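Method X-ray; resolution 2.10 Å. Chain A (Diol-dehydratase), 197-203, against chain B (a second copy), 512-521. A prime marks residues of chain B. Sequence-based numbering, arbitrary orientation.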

# COMPACT_ATOMS: atom_id res chain seq x y z
N ASP A 197 5.85 -6.38 -17.18
CA ASP A 197 6.03 -4.99 -16.73
C ASP A 197 6.04 -4.96 -15.20
O ASP A 197 5.26 -5.65 -14.57
CB ASP A 197 4.91 -4.06 -17.25
CG ASP A 197 4.88 -3.94 -18.77
OD1 ASP A 197 5.86 -4.31 -19.43
OD2 ASP A 197 3.84 -3.51 -19.31
N ALA A 198 6.92 -4.16 -14.62
CA ALA A 198 7.04 -4.07 -13.17
C ALA A 198 5.74 -3.62 -12.50
O ALA A 198 5.49 -3.95 -11.34
CB ALA A 198 8.20 -3.13 -12.77
N ASP A 199 4.88 -2.89 -13.22
CA ASP A 199 3.61 -2.46 -12.63
C ASP A 199 2.40 -3.22 -13.16
O ASP A 199 1.26 -2.78 -12.98
CB ASP A 199 3.41 -0.94 -12.85
CG ASP A 199 3.16 -0.60 -14.31
OD1 ASP A 199 3.57 -1.38 -15.18
OD2 ASP A 199 2.55 0.46 -14.59
N TYR A 200 2.61 -4.36 -13.82
CA TYR A 200 1.50 -5.05 -14.47
C TYR A 200 0.43 -5.48 -13.46
O TYR A 200 -0.75 -5.24 -13.68
CB TYR A 200 1.99 -6.27 -15.27
CG TYR A 200 0.88 -6.99 -16.05
CD1 TYR A 200 0.11 -7.98 -15.45
CD2 TYR A 200 0.61 -6.67 -17.38
CE1 TYR A 200 -0.90 -8.65 -16.16
CE2 TYR A 200 -0.38 -7.32 -18.10
CZ TYR A 200 -1.13 -8.31 -17.49
OH TYR A 200 -2.11 -8.94 -18.20
N SER A 201 0.84 -6.09 -12.35
CA SER A 201 -0.14 -6.60 -11.39
C SER A 201 -1.09 -5.51 -10.88
O SER A 201 -2.30 -5.71 -10.82
CB SER A 201 0.56 -7.26 -10.20
OG SER A 201 1.15 -8.50 -10.55
N THR A 202 -0.54 -4.37 -10.50
CA THR A 202 -1.32 -3.32 -9.88
C THR A 202 -2.07 -2.49 -10.92
O THR A 202 -3.22 -2.11 -10.69
CB THR A 202 -0.43 -2.40 -9.03
OG1 THR A 202 0.69 -1.97 -9.81
CG2 THR A 202 0.07 -3.13 -7.76
N LYS A 203 -1.43 -2.22 -12.05
CA LYS A 203 -2.10 -1.47 -13.12
C LYS A 203 -3.29 -2.26 -13.63
O LYS A 203 -4.39 -1.72 -13.77
CB LYS A 203 -1.13 -1.15 -14.27
CG LYS A 203 -1.81 -0.48 -15.47
CD LYS A 203 -0.82 0.28 -16.37
CE LYS A 203 -1.55 1.11 -17.44
NZ LYS A 203 -0.63 1.81 -18.39
N ASN B 512 6.79 -11.00 -9.66
CA ASN B 512 6.40 -9.61 -9.41
C ASN B 512 5.09 -9.56 -8.60
O ASN B 512 4.94 -8.73 -7.72
CB ASN B 512 6.25 -8.82 -10.72
CG ASN B 512 7.61 -8.47 -11.35
OD1 ASN B 512 8.66 -8.69 -10.74
ND2 ASN B 512 7.59 -7.89 -12.54
N ALA B 513 4.17 -10.47 -8.89
CA ALA B 513 2.94 -10.57 -8.10
C ALA B 513 3.23 -10.89 -6.63
O ALA B 513 2.67 -10.28 -5.73
CB ALA B 513 2.00 -11.62 -8.70
N ILE B 514 4.11 -11.86 -6.40
CA ILE B 514 4.49 -12.23 -5.04
C ILE B 514 5.25 -11.07 -4.36
O ILE B 514 5.09 -10.83 -3.17
CB ILE B 514 5.33 -13.52 -5.05
CG1 ILE B 514 4.46 -14.67 -5.58
CG2 ILE B 514 5.89 -13.86 -3.65
CD1 ILE B 514 5.25 -15.93 -5.99
N ASP B 515 6.03 -10.33 -5.14
CA ASP B 515 6.76 -9.15 -4.69
C ASP B 515 5.80 -8.10 -4.11
O ASP B 515 6.01 -7.61 -3.01
CB ASP B 515 7.58 -8.57 -5.86
CG ASP B 515 8.90 -7.92 -5.42
OD1 ASP B 515 9.02 -7.41 -4.29
OD2 ASP B 515 9.84 -7.91 -6.25
N TYR B 516 4.74 -7.79 -4.86
CA TYR B 516 3.71 -6.87 -4.37
C TYR B 516 3.12 -7.38 -3.08
O TYR B 516 2.91 -6.61 -2.17
CB TYR B 516 2.59 -6.66 -5.42
CG TYR B 516 3.01 -5.65 -6.46
CD1 TYR B 516 3.27 -4.33 -6.11
CD2 TYR B 516 3.19 -6.04 -7.78
CE1 TYR B 516 3.69 -3.40 -7.05
CE2 TYR B 516 3.61 -5.12 -8.73
CZ TYR B 516 3.85 -3.80 -8.36
OH TYR B 516 4.26 -2.90 -9.31
N ALA B 517 2.86 -8.69 -3.00
CA ALA B 517 2.26 -9.23 -1.79
C ALA B 517 3.16 -9.01 -0.56
O ALA B 517 2.68 -8.56 0.48
CB ALA B 517 1.92 -10.72 -1.96
N HIS B 518 4.46 -9.28 -0.68
CA HIS B 518 5.36 -9.00 0.45
C HIS B 518 5.45 -7.51 0.78
O HIS B 518 5.46 -7.13 1.95
CB HIS B 518 6.77 -9.58 0.19
CG HIS B 518 6.82 -11.08 0.32
ND1 HIS B 518 6.88 -11.71 1.55
CD2 HIS B 518 6.77 -12.06 -0.61
CE1 HIS B 518 6.86 -13.02 1.36
NE2 HIS B 518 6.80 -13.26 0.07
N ALA B 519 5.51 -6.66 -0.25
CA ALA B 519 5.59 -5.22 -0.05
C ALA B 519 4.39 -4.70 0.73
O ALA B 519 4.54 -3.84 1.58
CB ALA B 519 5.68 -4.48 -1.41
N LYS B 520 3.22 -5.26 0.46
CA LYS B 520 2.00 -4.72 1.03
C LYS B 520 1.68 -5.31 2.39
O LYS B 520 1.17 -4.62 3.26
CB LYS B 520 0.83 -4.93 0.06
CG LYS B 520 0.97 -4.05 -1.22
CD LYS B 520 -0.10 -4.33 -2.25
CE LYS B 520 0.01 -3.39 -3.48
NZ LYS B 520 -0.24 -1.99 -3.13
N LEU B 521 1.99 -6.59 2.58
CA LEU B 521 1.54 -7.27 3.78
C LEU B 521 2.67 -7.69 4.73
O LEU B 521 2.43 -7.91 5.90
CB LEU B 521 0.71 -8.50 3.39
CG LEU B 521 -0.63 -8.21 2.69
CD1 LEU B 521 -1.36 -9.51 2.33
CD2 LEU B 521 -1.53 -7.32 3.58
O HOH W 1 5.04 -8.21 -13.97

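Residues 512′ to 521′ of chain B are helical throughout. The chain A stretch meets this helix with a turn and the start of a helix. Asp197 to Tyr200 form a type I beta turn, closed by Tyr200 N to Asp197 O at 3.0 Å. Asp199 holds the N-cap position, although its side chain makes no capping bond. The helix begins at Tyr200, and Lys203 N bonds to Asp199 O at 2.9 Å. The backbones come close at two points: Ala198 CA lies 6.7 Å from Asn512′ CA, and Ser201 CA lies 6.0 Å from Ala513′ CA. Together the stretches bury 308 Å².

One direct hydrogen bond joins them. Tyr516′ OH donates to Ala198 O at 2.6 Å, a short distance. This carbonyl belongs to the turn and accepts no backbone hydrogen bond within its own stretch; the Tyr516′ hydroxyl supplies a donor to it. Ala198 O and Asp199 CA both lie at the edge of the tyrosine ring, near its plane.

A water makes a second polar link. It donates to Asp197 O at 2.6 Å and accepts from Asn512′ ND2 at 2.9 Å. Asp197 O and Asn512′ ND2 are themselves 3.8 Å apart, and the water bridges them.

The remaining contacts are mainly van der Waals. Thr202 CG2 sits over one face of the Tyr516′ ring, 3.7 Å from its centroid and 13° off the normal. This is a CH-pi contact, with the methyl set against the pi cloud. The same CG2 lies 4.3 Å from Lys520′ CE, one helical turn further on. Ser201 CB approaches Tyr516′ CD2 obliquely at 3.8 Å. Ser201 OG packs 3.7 Å from Ala513′ CB; its hydrogen bonding is met elsewhere in the structure. The small alanine side chain accompanies the close backbone approach here.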